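Local coordinates for peroxiredoxin HYR1 (Saccharomyces cerevisiae, PDB 3CMI), which reduces hydroperoxides at the expense of thioredoxin and senses hydroperoxide stress in yeast, relaying it by oxidising and thereby activating the transcription activator YAP1, at residues A[11-15]-A[27-32]; A[16-20]-A[99-103]; A[39-43]-A[70-74]; A[46-50]-A[132-136]. All blocks are in the same frame, centred on the assembly; numbering follows the deposited sequence.

Interaction 1: residues A[11-15]-A[27-32]; sequences EFYKL and FDQLKG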
loop_
_atom_site.group_PDB
_atom_site.type_symbol
_atom_site.label_atom_id
_atom_site.label_comp_id
_atom_site.label_asym_id
_atom_site.label_seq_id
_atom_site.Cartn_x
_atom_site.Cartn_y
_atom_site.Cartn_z
ATOM N N GLU A 11 14.283 0.663 -7.051
ATOM C CA GLU A 11 13.976 2.024 -6.601
ATOM C C GLU A 11 13.030 2.002 -5.398
ATOM O O GLU A 11 13.013 2.936 -4.592
ATOM C CB GLU A 11 13.359 2.837 -7.746
ATOM C CG GLU A 11 13.419 4.355 -7.552
ATOM C CD GLU A 11 12.663 5.132 -8.626
ATOM O OE1 GLU A 11 11.895 6.048 -8.258
ATOM O OE2 GLU A 11 12.831 4.833 -9.831
ATOM N N PHE A 12 12.255 0.925 -5.292
ATOM C CA PHE A 12 11.315 0.717 -4.193
ATOM C C PHE A 12 11.983 0.755 -2.815
ATOM O O PHE A 12 11.439 1.331 -1.875
ATOM C CB PHE A 12 10.579 -0.616 -4.386
ATOM C CG PHE A 12 9.573 -0.921 -3.312
ATOM C CD1 PHE A 12 8.341 -0.273 -3.291
ATOM C CD2 PHE A 12 9.857 -1.860 -2.325
ATOM C CE1 PHE A 12 7.407 -0.556 -2.300
ATOM C CE2 PHE A 12 8.934 -2.149 -1.330
ATOM C CZ PHE A 12 7.707 -1.499 -1.313
ATOM N N TYR A 13 13.158 0.141 -2.699
ATOM C CA TYR A 13 13.840 0.045 -1.411
ATOM C C TYR A 13 14.547 1.341 -1.024
ATOM O O TYR A 13 14.980 1.492 0.119
ATOM C CB TYR A 13 14.813 -1.141 -1.388
ATOM C CG TYR A 13 14.146 -2.493 -1.555
ATOM C CD1 TYR A 13 13.009 -2.831 -0.817
ATOM C CD2 TYR A 13 14.659 -3.437 -2.442
ATOM C CE1 TYR A 13 12.396 -4.073 -0.964
ATOM C CE2 TYR A 13 14.054 -4.682 -2.597
ATOM C CZ TYR A 13 12.923 -4.992 -1.856
ATOM O OH TYR A 13 12.324 -6.223 -2.004
ATOM N N LYS A 14 14.645 2.264 -1.979
ATOM C CA LYS A 14 15.221 3.593 -1.751
ATOM C C LYS A 14 14.232 4.535 -1.057
ATOM O O LYS A 14 14.633 5.538 -0.464
ATOM C CB LYS A 14 15.682 4.209 -3.075
ATOM C CG LYS A 14 17.000 3.666 -3.614
ATOM C CD LYS A 14 17.105 3.905 -5.115
ATOM C CE LYS A 14 18.446 3.456 -5.676
ATOM N NZ LYS A 14 19.468 4.545 -5.624
ATOM N N LEU A 15 12.946 4.200 -1.142
ATOM C CA LEU A 15 11.866 4.989 -0.548
ATOM C C LEU A 15 11.932 5.024 0.974
ATOM O O LEU A 15 12.178 4.003 1.615
ATOM C CB LEU A 15 10.511 4.418 -0.971
ATOM C CG LEU A 15 9.759 4.890 -2.223
ATOM C CD1 LEU A 15 10.590 5.722 -3.209
ATOM C CD2 LEU A 15 9.088 3.693 -2.920
ATOM N N PHE A 27 12.103 1.775 3.312
ATOM C CA PHE A 27 11.537 0.587 2.665
ATOM C C PHE A 27 12.549 -0.549 2.487
ATOM O O PHE A 27 12.184 -1.641 2.061
ATOM C CB PHE A 27 10.915 0.957 1.316
ATOM C CG PHE A 27 9.483 1.433 1.400
ATOM C CD1 PHE A 27 8.940 1.900 2.597
ATOM C CD2 PHE A 27 8.686 1.448 0.260
ATOM C CE1 PHE A 27 7.618 2.344 2.657
ATOM C CE2 PHE A 27 7.367 1.896 0.310
ATOM C CZ PHE A 27 6.833 2.342 1.507
ATOM N N ASP A 28 13.819 -0.302 2.813
ATOM C CA ASP A 28 14.824 -1.361 2.725
ATOM C C ASP A 28 14.563 -2.474 3.749
ATOM O O ASP A 28 14.976 -3.617 3.545
ATOM C CB ASP A 28 16.253 -0.809 2.828
ATOM C CG ASP A 28 16.580 -0.263 4.204
ATOM O OD1 ASP A 28 17.771 -0.277 4.573
ATOM O OD2 ASP A 28 15.657 0.185 4.916
ATOM N N GLN A 29 13.858 -2.138 4.832
ATOM C CA GLN A 29 13.436 -3.129 5.832
ATOM C C GLN A 29 12.392 -4.092 5.256
ATOM O O GLN A 29 12.087 -5.126 5.857
ATOM C CB GLN A 29 12.880 -2.437 7.085
ATOM C CG GLN A 29 11.487 -1.812 6.909
ATOM C CD GLN A 29 11.085 -0.922 8.076
ATOM O OE1 GLN A 29 11.110 0.312 7.975
ATOM N NE2 GLN A 29 10.722 -1.544 9.193
ATOM N N LEU A 30 11.862 -3.741 4.086
ATOM C CA LEU A 30 10.807 -4.508 3.423
ATOM C C LEU A 30 11.347 -5.575 2.465
ATOM O O LEU A 30 10.566 -6.286 1.829
ATOM C CB LEU A 30 9.871 -3.555 2.668
ATOM C CG LEU A 30 8.597 -2.995 3.319
ATOM C CD1 LEU A 30 8.708 -2.761 4.830
ATOM C CD2 LEU A 30 8.141 -1.737 2.598
ATOM N N LYS A 31 12.674 -5.676 2.370
ATOM C CA LYS A 31 13.335 -6.628 1.474
ATOM C C LYS A 31 12.989 -8.069 1.841
ATOM O O LYS A 31 13.097 -8.462 3.005
ATOM C CB LYS A 31 14.856 -6.431 1.494
ATOM C CG LYS A 31 15.342 -5.175 0.780
ATOM C CD LYS A 31 16.832 -4.952 0.981
ATOM C CE LYS A 31 17.287 -3.657 0.319
ATOM N NZ LYS A 31 18.694 -3.300 0.683
ATOM N N GLY A 32 12.568 -8.839 0.843
ATOM C CA GLY A 32 12.178 -10.231 1.043
ATOM C C GLY A 32 10.754 -10.392 1.543
ATOM O O GLY A 32 10.329 -11.500 1.867
#
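The Tyr-13 ring carries the aliphatic chain of Lys-31 on one face: CG of Lys-31 lies 3.4 Å from the ring centroid and almost on the ring normal, a CH-pi contact. At the edge of the same ring, near its plane, CD1 of Tyr-13 approaches Phe-27 O at 3.2 Å. The contact joins two turns of the N-terminal segment that precedes strand 34-41 of this thioredoxin-like fold, the second of them a 3-10 turn at 27-30. With CG anti to the carbonyl carbon (chi1 -63°), the tyrosine ring reaches across this turn to the lysine, whose extended chain suits an exposed place: methylenes on the ring, ammonium group carried beyond it.

On the buried side, Phe-27 CD2 sits over one face of the Phe-12 ring, toward its rim, 3.5 Å from Phe-12 CZ. The two rings are tilted at 48°, neither stacked nor edge-to-face. Leu-30 CD2 lies over one face of the Phe-27 ring and also touches Phe-12 CZ at 3.9 Å, so branched and flat groups pack in the angle between the turns. Ile-37 of strand 34-41 meets both phenylalanines, and Phe-117 of helix 113-121 adds to the cover of Phe-12. One backbone bond fixes the pairing: Phe-27 N donates to Leu-15 O at 2.8 Å, nearly straight at 165°, while Leu-15 CB rests 3.7 Å from Phe-27 CD2.

Interaction 2: residues A[16-20]-A[99-103]; sequences APVDK and PIMKK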
loop_
_atom_site.group_PDB
_atom_site.type_symbol
_atom_site.label_atom_id
_atom_site.label_comp_id
_atom_site.label_asym_id
_atom_site.label_seq_id
_atom_site.Cartn_x
_atom_site.Cartn_y
_atom_site.Cartn_z
ATOM N N ALA A 16 11.704 6.205 1.542
ATOM C CA ALA A 16 11.651 6.362 2.989
ATOM C C ALA A 16 10.611 7.419 3.381
ATOM O O ALA A 16 10.970 8.561 3.704
ATOM C CB ALA A 16 13.041 6.715 3.551
ATOM N N PRO A 17 9.315 7.044 3.351
ATOM C CA PRO A 17 8.262 7.964 3.777
ATOM C C PRO A 17 8.304 8.210 5.283
ATOM O O PRO A 17 8.829 7.381 6.035
ATOM C CB PRO A 17 6.982 7.215 3.414
ATOM C CG PRO A 17 7.369 5.770 3.496
ATOM C CD PRO A 17 8.760 5.742 2.934
ATOM N N VAL A 18 7.751 9.336 5.713
ATOM C CA VAL A 18 7.666 9.658 7.135
ATOM C C VAL A 18 6.559 8.813 7.780
ATOM O O VAL A 18 5.462 8.716 7.236
ATOM C CB VAL A 18 7.392 11.166 7.349
ATOM C CG1 VAL A 18 7.361 11.499 8.815
ATOM C CG2 VAL A 18 8.448 12.019 6.639
ATOM N N ASP A 19 6.843 8.203 8.931
ATOM C CA ASP A 19 5.826 7.388 9.603
ATOM C C ASP A 19 4.886 8.235 10.467
ATOM O O ASP A 19 5.004 9.466 10.502
ATOM C CB ASP A 19 6.441 6.194 10.371
ATOM C CG ASP A 19 7.091 6.587 11.707
ATOM O OD1 ASP A 19 7.653 5.685 12.366
ATOM O OD2 ASP A 19 7.050 7.772 12.112
ATOM N N LYS A 20 3.956 7.564 11.145
ATOM C CA LYS A 20 2.950 8.203 12.001
ATOM C C LYS A 20 3.563 9.045 13.129
ATOM O O LYS A 20 3.011 10.085 13.498
ATOM C CB LYS A 20 2.027 7.127 12.585
ATOM C CG LYS A 20 0.692 7.630 13.129
ATOM C CD LYS A 20 -0.063 6.528 13.877
ATOM C CE LYS A 20 0.509 6.301 15.272
ATOM N NZ LYS A 20 -0.337 5.391 16.103
ATOM N N PRO A 99 1.916 -1.127 9.881
ATOM C CA PRO A 99 2.469 0.238 9.833
ATOM C C PRO A 99 1.566 1.278 9.165
ATOM O O PRO A 99 1.141 1.102 8.020
ATOM C CB PRO A 99 3.772 0.064 9.041
ATOM C CG PRO A 99 4.148 -1.359 9.266
ATOM C CD PRO A 99 2.839 -2.096 9.260
ATOM N N ILE A 100 1.281 2.344 9.910
ATOM C CA ILE A 100 0.558 3.514 9.414
ATOM C C ILE A 100 1.541 4.680 9.328
ATOM O O ILE A 100 2.345 4.898 10.234
ATOM C CB ILE A 100 -0.656 3.869 10.326
ATOM C CG1 ILE A 100 -1.679 2.719 10.361
ATOM C CG2 ILE A 100 -1.305 5.200 9.924
ATOM C CD1 ILE A 100 -2.428 2.452 9.047
ATOM N N MET A 101 1.483 5.420 8.227
ATOM C CA MET A 101 2.441 6.490 7.968
ATOM C C MET A 101 1.828 7.852 8.268
ATOM O O MET A 101 0.641 7.942 8.578
ATOM C CB MET A 101 2.910 6.430 6.509
ATOM C CG MET A 101 3.482 5.083 6.065
ATOM S SD MET A 101 5.128 4.729 6.723
ATOM C CE MET A 101 4.724 3.610 8.059
ATOM N N LYS A 102 2.650 8.903 8.191
ATOM C CA LYS A 102 2.174 10.286 8.223
ATOM C C LYS A 102 1.236 10.555 7.034
ATOM O O LYS A 102 1.427 9.999 5.942
ATOM C CB LYS A 102 3.369 11.255 8.186
ATOM C CG LYS A 102 3.028 12.733 8.375
ATOM C CD LYS A 102 4.268 13.620 8.201
ATOM C CE LYS A 102 3.910 15.108 8.157
ATOM N NZ LYS A 102 5.026 15.949 7.613
ATOM N N LYS A 103 0.231 11.404 7.259
ATOM C CA LYS A 103 -0.706 11.816 6.208
ATOM C C LYS A 103 0.029 12.440 5.017
ATOM O O LYS A 103 0.943 13.246 5.190
ATOM C CB LYS A 103 -1.754 12.791 6.765
ATOM C CG LYS A 103 -2.858 13.175 5.767
ATOM C CD LYS A 103 -3.765 14.285 6.305
ATOM C CE LYS A 103 -3.160 15.680 6.131
ATOM N NZ LYS A 103 -3.136 16.130 4.705
HETATM O O HOH W 1 4.131 9.279 4.935
#
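Val-18 O is gripped twice: Lys-102 N donates to it at 3.0 Å, and water 1 donates to it at 2.7 Å. The same water gives its second proton to Lys-102 O at 3.0 Å, so one solvent molecule ties together the two residues that the direct bond already joins. Two residues on in the first segment and two back in the second, Lys-20 N donates to Ile-100 O at 3.2 Å, a more bent bond. Between these two bonds, Asp-19 and Met-101 form a single beta bridge.

The side chains part to different environments. Val-18 and Lys-102 lie side by side and point the same way at the surface; CG1 of Val-18 touches CD of Lys-102 at 3.8 Å, so the two aliphatic parts pack along each other. Met-101 turns inward instead. Its chain bends at chi2 (-74°) and again at the sulfur, which curls CE back to within 3.9 Å of Asp-19 CB and leaves SD 4.1 Å from Pro-17 CG. A flexible thioether can follow the irregular surface of the two loops, and Phe-25, Ile-68 and Phe-70 complete its buried surroundings. The Asp-19 carboxylate serves its own loop, where OD2 accepts from Gln-23 N. With no continuing ladder, the arrangement is an isolated beta bridge between two loops of the thioredoxin-like fold: the N-terminal segment before strand 34-41 and the connection between strand 65-72 and helix 113-121.

Interaction 3: residues A[39-43]-A[70-74]; sequences NVASK and FPCNQ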
loop_
_atom_site.group_PDB
_atom_site.type_symbol
_atom_site.label_atom_id
_atom_site.label_comp_id
_atom_site.label_asym_id
_atom_site.label_seq_id
_atom_site.Cartn_x
_atom_site.Cartn_y
_atom_site.Cartn_z
ATOM N N ASN A 39 -3.659 3.322 0.319
ATOM C CA ASN A 39 -4.005 4.656 0.792
ATOM C C ASN A 39 -5.288 4.577 1.606
ATOM O O ASN A 39 -6.280 3.977 1.189
ATOM C CB ASN A 39 -4.097 5.687 -0.339
ATOM C CG ASN A 39 -5.194 5.378 -1.333
ATOM O OD1 ASN A 39 -6.205 6.082 -1.404
ATOM N ND2 ASN A 39 -4.997 4.334 -2.119
ATOM N N VAL A 40 -5.241 5.172 2.784
ATOM C CA VAL A 40 -6.267 4.999 3.784
ATOM C C VAL A 40 -6.988 6.322 4.028
ATOM O O VAL A 40 -6.423 7.390 3.801
ATOM C CB VAL A 40 -5.618 4.390 5.057
ATOM C CG1 VAL A 40 -6.098 5.054 6.341
ATOM C CG2 VAL A 40 -5.806 2.881 5.062
ATOM N N ALA A 41 -8.244 6.242 4.454
ATOM C CA ALA A 41 -9.057 7.430 4.685
ATOM C C ALA A 41 -8.645 8.149 5.966
ATOM O O ALA A 41 -8.578 7.542 7.039
ATOM C CB ALA A 41 -10.526 7.068 4.725
ATOM N N SER A 42 -8.367 9.446 5.838
ATOM C CA SER A 42 -7.994 10.281 6.975
ATOM C C SER A 42 -9.191 10.511 7.898
ATOM O O SER A 42 -9.030 10.624 9.114
ATOM C CB SER A 42 -7.425 11.614 6.489
ATOM O OG SER A 42 -6.853 12.345 7.557
ATOM N N LYS A 43 -10.384 10.571 7.309
ATOM C CA LYS A 43 -11.630 10.717 8.061
ATOM C C LYS A 43 -12.176 9.362 8.515
ATOM O O LYS A 43 -11.818 8.317 7.961
ATOM C CB LYS A 43 -12.683 11.455 7.228
ATOM C CG LYS A 43 -12.386 12.930 7.009
ATOM C CD LYS A 43 -13.465 13.592 6.168
ATOM C CE LYS A 43 -13.208 15.085 6.015
ATOM N NZ LYS A 43 -14.244 15.743 5.172
ATOM N N PHE A 70 -1.235 4.472 4.062
ATOM C CA PHE A 70 -0.998 5.905 3.914
ATOM C C PHE A 70 -2.301 6.696 4.074
ATOM O O PHE A 70 -3.150 6.685 3.174
ATOM C CB PHE A 70 -0.372 6.220 2.548
ATOM C CG PHE A 70 1.081 5.842 2.426
ATOM C CD1 PHE A 70 1.453 4.564 2.005
ATOM C CD2 PHE A 70 2.080 6.773 2.700
ATOM C CE1 PHE A 70 2.798 4.219 1.873
ATOM C CE2 PHE A 70 3.425 6.440 2.573
ATOM C CZ PHE A 70 3.785 5.159 2.158
ATOM N N PRO A 71 -2.478 7.365 5.227
ATOM C CA PRO A 71 -3.555 8.341 5.388
ATOM C C PRO A 71 -3.508 9.441 4.329
ATOM O O PRO A 71 -2.428 9.895 3.944
ATOM C CB PRO A 71 -3.280 8.939 6.774
ATOM C CG PRO A 71 -2.580 7.850 7.507
ATOM C CD PRO A 71 -1.708 7.196 6.475
ATOM N N CYS A 72 -4.686 9.852 3.872
ATOM C CA CYS A 72 -4.826 10.872 2.842
ATOM C C CYS A 72 -6.212 11.486 2.966
ATOM O O CYS A 72 -7.191 10.775 3.203
ATOM C CB CYS A 72 -4.645 10.247 1.454
ATOM S SG CYS A 72 -4.741 11.402 0.077
ATOM N N ASN A 73 -6.292 12.802 2.802
ATOM C CA ASN A 73 -7.561 13.515 2.934
ATOM C C ASN A 73 -8.114 14.061 1.609
ATOM O O ASN A 73 -9.002 14.911 1.604
ATOM C CB ASN A 73 -7.426 14.636 3.973
ATOM C CG ASN A 73 -8.768 15.136 4.477
ATOM O OD1 ASN A 73 -8.982 16.344 4.604
ATOM N ND2 ASN A 73 -9.682 14.212 4.759
ATOM N N GLN A 74 -7.611 13.541 0.491
ATOM C CA GLN A 74 -7.965 14.065 -0.838
ATOM C C GLN A 74 -9.289 13.546 -1.423
ATOM O O GLN A 74 -9.688 13.955 -2.520
ATOM C CB GLN A 74 -6.819 13.820 -1.829
ATOM C CG GLN A 74 -5.648 14.782 -1.667
ATOM C CD GLN A 74 -4.494 14.472 -2.599
ATOM O OE1 GLN A 74 -3.957 13.370 -2.587
ATOM N NE2 GLN A 74 -4.096 15.453 -3.398
HETATM O O HOH W 2 -10.267 11.029 4.488
#
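Lys-43 crosses the amide of Asn-73 obliquely, its methylenes passing ND2. Its CB stands back from the other segment; then CG comes 3.7 Å from Asn-73 ND2, CD passes a little further off, and CE returns to 3.8 Å from the same ND2, while NZ is carried beyond the amide. The fully extended chain makes this possible, and CG anti to the carbonyl carbon (chi1 -70°) starts it toward the asparagine. ND2 of Asn-73 donates to water 2, which also accepts from Lys-43 N at 2.9 Å, so the water links the Asn-73 amide to the backbone of Lys-43. Ser-42, whose small side chain lets the backbones come close, sets its CB 3.4 Å from Cys-72 O, the atom that accepts from Ser-42 N at 3.2 Å.

Before this loop the backbones pair as parallel strands. Val-40 N gives a short, nearly straight bond of 2.6 Å to Phe-70 O; Cys-72 N returns a weak one to Val-40 O. The axes are already 49° apart, and past Val-40 and Pro-71 the side chains of Ala-41 and Cys-72 diverge as the strands splay. The splayed end leads directly to the peroxidatic Cys-44, whose side chain lies about 5 Å from that of Lys-43. The two strands belong to the beta-alpha-beta unit 34-41, 47-60, 65-72: Val-40 faces Tyr-50 of its crossover helix, whereas Asn-39 and Phe-70, on the other side of the sheet, meet helix 113-121.

Interaction 4: residues A[46-50]-A[132-136]; sequences FTPQY and KWNFE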
loop_
_atom_site.group_PDB
_atom_site.type_symbol
_atom_site.label_atom_id
_atom_site.label_comp_id
_atom_site.label_asym_id
_atom_site.label_seq_id
_atom_site.Cartn_x
_atom_site.Cartn_y
_atom_site.Cartn_z
ATOM N N PHE A 46 -15.073 4.269 7.946
ATOM C CA PHE A 46 -14.688 3.238 6.983
ATOM C C PHE A 46 -14.249 1.932 7.660
ATOM O O PHE A 46 -13.407 1.200 7.134
ATOM C CB PHE A 46 -13.599 3.769 6.040
ATOM C CG PHE A 46 -14.060 4.887 5.148
ATOM C CD1 PHE A 46 -14.719 4.614 3.954
ATOM C CD2 PHE A 46 -13.841 6.213 5.503
ATOM C CE1 PHE A 46 -15.154 5.646 3.128
ATOM C CE2 PHE A 46 -14.269 7.255 4.681
ATOM C CZ PHE A 46 -14.927 6.970 3.491
ATOM N N THR A 47 -14.862 1.636 8.807
ATOM C CA THR A 47 -14.503 0.483 9.649
ATOM C C THR A 47 -14.414 -0.877 8.923
ATOM O O THR A 47 -13.455 -1.619 9.152
ATOM C CB THR A 47 -15.433 0.365 10.888
ATOM O OG1 THR A 47 -15.800 1.672 11.347
ATOM C CG2 THR A 47 -14.738 -0.389 12.017
ATOM N N PRO A 48 -15.404 -1.217 8.063
ATOM C CA PRO A 48 -15.312 -2.499 7.344
ATOM C C PRO A 48 -14.022 -2.673 6.536
ATOM O O PRO A 48 -13.509 -3.786 6.433
ATOM C CB PRO A 48 -16.521 -2.461 6.403
ATOM C CG PRO A 48 -17.487 -1.565 7.076
ATOM C CD PRO A 48 -16.650 -0.503 7.721
ATOM N N GLN A 49 -13.507 -1.579 5.983
ATOM C CA GLN A 49 -12.294 -1.609 5.166
ATOM C C GLN A 49 -11.043 -1.911 5.994
ATOM O O GLN A 49 -10.199 -2.710 5.581
ATOM C CB GLN A 49 -12.132 -0.296 4.396
ATOM C CG GLN A 49 -13.105 -0.121 3.226
ATOM C CD GLN A 49 -14.561 0.020 3.660
ATOM O OE1 GLN A 49 -15.444 -0.675 3.147
ATOM N NE2 GLN A 49 -14.814 0.915 4.610
ATOM N N TYR A 50 -10.941 -1.278 7.162
ATOM C CA TYR A 50 -9.817 -1.494 8.071
ATOM C C TYR A 50 -9.836 -2.886 8.698
ATOM O O TYR A 50 -8.783 -3.477 8.939
ATOM C CB TYR A 50 -9.794 -0.421 9.164
ATOM C CG TYR A 50 -9.661 0.985 8.627
ATOM C CD1 TYR A 50 -10.772 1.815 8.523
ATOM C CD2 TYR A 50 -8.426 1.482 8.216
ATOM C CE1 TYR A 50 -10.663 3.105 8.022
ATOM C CE2 TYR A 50 -8.306 2.773 7.715
ATOM C CZ TYR A 50 -9.429 3.579 7.620
ATOM O OH TYR A 50 -9.327 4.857 7.128
ATOM N N LYS A 132 -7.923 7.123 -7.583
ATOM C CA LYS A 132 -9.318 7.524 -7.797
ATOM C C LYS A 132 -10.070 7.785 -6.494
ATOM O O LYS A 132 -10.826 8.754 -6.397
ATOM C CB LYS A 132 -10.070 6.485 -8.647
ATOM C CG LYS A 132 -10.036 6.732 -10.155
ATOM C CD LYS A 132 -8.694 6.336 -10.778
ATOM C CE LYS A 132 -8.638 6.664 -12.272
ATOM N NZ LYS A 132 -9.376 5.673 -13.116
ATOM N N TRP A 133 -9.875 6.914 -5.502
ATOM C CA TRP A 133 -10.560 7.052 -4.220
ATOM C C TRP A 133 -9.783 6.401 -3.077
ATOM O O TRP A 133 -8.702 5.848 -3.284
ATOM C CB TRP A 133 -11.990 6.487 -4.305
ATOM C CG TRP A 133 -13.004 7.333 -3.579
ATOM C CD1 TRP A 133 -13.451 8.577 -3.946
ATOM C CD2 TRP A 133 -13.693 7.003 -2.366
ATOM N NE1 TRP A 133 -14.372 9.039 -3.035
ATOM C CE2 TRP A 133 -14.541 8.094 -2.056
ATOM C CE3 TRP A 133 -13.679 5.891 -1.512
ATOM C CZ2 TRP A 133 -15.367 8.105 -0.925
ATOM C CZ3 TRP A 133 -14.501 5.903 -0.384
ATOM C CH2 TRP A 133 -15.334 7.004 -0.103
ATOM N N ASN A 134 -10.333 6.488 -1.870
ATOM C CA ASN A 134 -9.786 5.793 -0.704
ATOM C C ASN A 134 -9.584 4.303 -0.957
ATOM O O ASN A 134 -10.356 3.688 -1.694
ATOM C CB ASN A 134 -10.714 5.975 0.495
ATOM C CG ASN A 134 -10.769 7.406 0.984
ATOM O OD1 ASN A 134 -9.740 8.073 1.109
ATOM N ND2 ASN A 134 -11.974 7.884 1.273
ATOM N N PHE A 135 -8.539 3.737 -0.354
ATOM C CA PHE A 135 -8.309 2.277 -0.329
ATOM C C PHE A 135 -7.948 1.629 -1.669
ATOM O O PHE A 135 -8.276 0.466 -1.912
ATOM C CB PHE A 135 -9.477 1.531 0.344
ATOM C CG PHE A 135 -9.816 2.048 1.711
ATOM C CD1 PHE A 135 -9.002 1.753 2.802
ATOM C CD2 PHE A 135 -10.948 2.828 1.910
ATOM C CE1 PHE A 135 -9.311 2.237 4.074
ATOM C CE2 PHE A 135 -11.268 3.316 3.173
ATOM C CZ PHE A 135 -10.448 3.021 4.258
ATOM N N GLU A 136 -7.262 2.373 -2.528
ATOM C CA GLU A 136 -6.604 1.779 -3.684
ATOM C C GLU A 136 -5.357 1.029 -3.184
ATOM O O GLU A 136 -4.741 1.432 -2.193
ATOM C CB GLU A 136 -6.240 2.859 -4.705
ATOM C CG GLU A 136 -6.288 2.380 -6.136
ATOM C CD GLU A 136 -6.400 3.503 -7.156
ATOM O OE1 GLU A 136 -5.481 3.623 -7.981
ATOM O OE2 GLU A 136 -7.398 4.254 -7.156
#
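An aromatic cluster of Phe-46, Tyr-50, Trp-133 and Phe-135 packs beside the active site, where helix 47-60 of the thioredoxin-like fold begins just after the peroxidatic Cys-44. The Phe-46 side chain is about 6 Å from that of Cys-44. Trp-Asn-Phe at 133-135 is a family signature; in relatives its tryptophan and asparagine are counted among the active-site residues.

Phe-135 packs against Phe-46, the N-cap residue, and against Gln-49 and Tyr-50 of the first turn. Gln-49 CB sits over the centre of its ring, 3.7 Å from the centroid, and the edge of the Phe-135 ring points at the face of Tyr-50 in a T-shaped pair with planes at 78° and centroids 5.2 Å apart. Phe-46 CB closes on Phe-135 CZ at 3.7 Å. Through the outer rim of its ring Phe-46 meets Trp-133, CE1 to CH2 at 3.5 Å, with neither ring over the other. Asn-134 ND2 lies over the Trp-133 ring and also nears Phe-46 CZ at 3.8 Å.

No hydrogen bond joins the two segments, so shape carries the contact. Gln-49 suits both needs: its aliphatic part covers the phenylalanine, and a bend at chi2 (67°) folds NE2 back to Phe-46 O, the N-cap carbonyl, in a weak bond of 2.9 Å. The cluster lies at the junction between the start of helix 47-60, the end of strand 34-41, where Ala-41 touches Phe-46 and Tyr-50, and the loop leading into strand 137-140.

How the interactions relate
Interactions 3 and 4 lie at the active-site end and share strand 34-41 as neighbour: Asn-39 O is probably hydrogen-bonded to Phe-135 N, which joins the strand to the aromatic cluster. Interaction 3 is sheet pairing, built on backbone bonds; interaction 4 is ring packing without a bond across. Interaction 1, on the opposite side of the chain's centre, resembles interaction 4 in its aromatic contacts but adds a backbone bond. Interaction 2 relies on backbone bonds and one water, with side-chain packing beside them, and touches both 1 and 3: Pro-17 meets Phe-27 and Phe-70. All four are partly buried, but Asn-39 and Asn-134 are buried near the active site, whereas the lysines of interactions 1 and 2 are exposed.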